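Uncharacterized protein Atu1735 (Agrobacterium tumefaciens, PDB 2PPX) is of unknown function but carries an XRE-family-like helix-turn-helix motif and so probably binds DNA. Local coordinates at residues Y53-P56 with L57-R61. Numbering follows the deposited sequence. Where two conformers were deposited one is given.
Sequences YHIP and LGTLR. With SO4 (sulfate ion), chain C; SO4 (sulfate ion), chain E.
P56 holds the N-cap position of helix 57-64, yet its ring has no polar atom to offer the amides of L57-T59. D62 of the second subunit supplies acceptors instead: its OD1 takes G58 N and its OD2 takes T59 N. The carbonyl of P56 starts the helical bonding, as L60 N donates to P56 O at 3.1 Å with an N-H...O angle of 169°. Beside this bond, the P56 ring and the T59 side chain run next to each other and point the same way. In one of two conformers, T59 OG1 is anti to the backbone N (chi1 -156°), which puts T59 CG2 3.8 Å from P56 CD and 3.4 Å from P56 O. I55 is buried and directs its CB toward the helix. The I55 side chain crosses those of T59 and L60 at about a right angle; I55 CG2 is 4.0 Å from T59 CG2 and 4.1 Å from L60 CB. I55 and L60 also rest on F49 of helix 46-53 and I35 of helix 34-41. Further along the helix, L57 CG lies 3.5 Å above the plane of the R61 guanidinium, over its centre. At the edge of that group R61 NH1 donates to sulfate O3 (2.9 Å), and NH2 to sulfate O1. E47 and Q46 also hold the guanidinium, which should limit its rotation, and R67 of the second subunit binds the same ion. A second sulfate accepts from H54 ND1, on the positive-phi residue that first leaves helical geometry after helix 46-53. Both ions are probably from the crystallisation liquor. Helix 46-53, the short connection H54-P56 and helix 57-64 make the helix-turn-helix motif, whose second helix is in XRE-type regulators the usual DNA-recognition helix.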
# COMPACT_ATOMS: atom_id res chain seq x y z
N TYR A 53 -0.78 16.51 -6.31
CA TYR A 53 -1.73 15.56 -5.72
C TYR A 53 -1.15 14.60 -4.68
O TYR A 53 -1.86 13.70 -4.22
CB TYR A 53 -2.51 14.81 -6.83
CG TYR A 53 -3.33 15.79 -7.64
CD1 TYR A 53 -4.41 16.47 -7.06
CD2 TYR A 53 -3.01 16.07 -8.97
CE1 TYR A 53 -5.16 17.40 -7.79
CE2 TYR A 53 -3.77 16.99 -9.73
CZ TYR A 53 -4.83 17.66 -9.11
OH TYR A 53 -5.57 18.57 -9.79
N HIS A 54 0.11 14.82 -4.30
CA HIS A 54 0.79 14.05 -3.25
C HIS A 54 0.81 12.55 -3.52
O HIS A 54 0.53 11.73 -2.64
CB HIS A 54 0.19 14.37 -1.87
CG HIS A 54 0.24 15.83 -1.52
ND1 HIS A 54 0.53 16.27 -0.25
CD2 HIS A 54 0.09 16.93 -2.28
CE1 HIS A 54 0.52 17.60 -0.24
NE2 HIS A 54 0.26 18.02 -1.45
N ILE A 55 1.14 12.20 -4.75
CA ILE A 55 1.34 10.79 -5.13
C ILE A 55 2.83 10.62 -5.45
O ILE A 55 3.34 11.28 -6.34
CB ILE A 55 0.48 10.40 -6.31
CG1 ILE A 55 -1.03 10.56 -5.96
CG2 ILE A 55 0.79 8.95 -6.79
CD1 ILE A 55 -1.90 10.60 -7.17
N PRO A 56 3.53 9.76 -4.70
CA PRO A 56 4.99 9.64 -4.90
C PRO A 56 5.27 9.28 -6.37
O PRO A 56 4.49 8.58 -7.02
CB PRO A 56 5.39 8.49 -3.94
CG PRO A 56 4.29 8.46 -2.92
CD PRO A 56 3.01 8.83 -3.68
N LEU A 57 6.31 9.87 -6.93
CA LEU A 57 6.54 9.85 -8.36
C LEU A 57 6.77 8.43 -8.92
O LEU A 57 6.31 8.14 -10.00
CB LEU A 57 7.76 10.73 -8.66
CG LEU A 57 8.20 10.91 -10.09
CD1 LEU A 57 7.03 11.45 -11.02
CD2 LEU A 57 9.41 11.84 -10.09
N GLY A 58 7.49 7.59 -8.18
CA GLY A 58 7.75 6.22 -8.63
C GLY A 58 6.47 5.42 -8.72
O GLY A 58 6.22 4.76 -9.71
N THR A 59 5.63 5.51 -7.69
CA THR A 59 4.37 4.81 -7.78
C THR A 59 3.42 5.35 -8.89
O THR A 59 2.77 4.54 -9.55
CB THR A 59 3.74 4.54 -6.39
OG1 THR A 59 2.86 3.42 -6.49
CG2 THR A 59 3.00 5.77 -5.85
N LEU A 60 3.38 6.66 -9.12
CA LEU A 60 2.66 7.24 -10.25
C LEU A 60 3.17 6.55 -11.53
O LEU A 60 2.37 6.09 -12.35
CB LEU A 60 2.89 8.77 -10.33
CG LEU A 60 2.18 9.57 -11.45
CD1 LEU A 60 2.04 11.06 -11.05
CD2 LEU A 60 3.02 9.50 -12.71
N ARG A 61 4.50 6.48 -11.69
CA ARG A 61 5.08 5.87 -12.88
C ARG A 61 4.71 4.38 -12.96
O ARG A 61 4.38 3.89 -14.04
CB ARG A 61 6.61 6.07 -12.90
CG ARG A 61 6.98 7.52 -13.30
CD ARG A 61 8.42 7.85 -12.97
NE ARG A 61 8.75 9.17 -13.49
CZ ARG A 61 9.82 9.88 -13.13
NH1 ARG A 61 10.68 9.41 -12.23
NH2 ARG A 61 10.02 11.07 -13.68
S SO4 C . 13.43 11.60 -11.23
O1 SO4 C . 12.75 11.95 -12.48
O2 SO4 C . 13.23 12.67 -10.24
O3 SO4 C . 12.90 10.35 -10.68
O4 SO4 C . 14.85 11.40 -11.48
S SO4 E . 2.56 14.59 3.23
O1 SO4 E . 1.26 14.08 3.71
O2 SO4 E . 3.59 13.58 3.46
O3 SO4 E . 2.54 14.90 1.80
O4 SO4 E . 2.86 15.81 3.97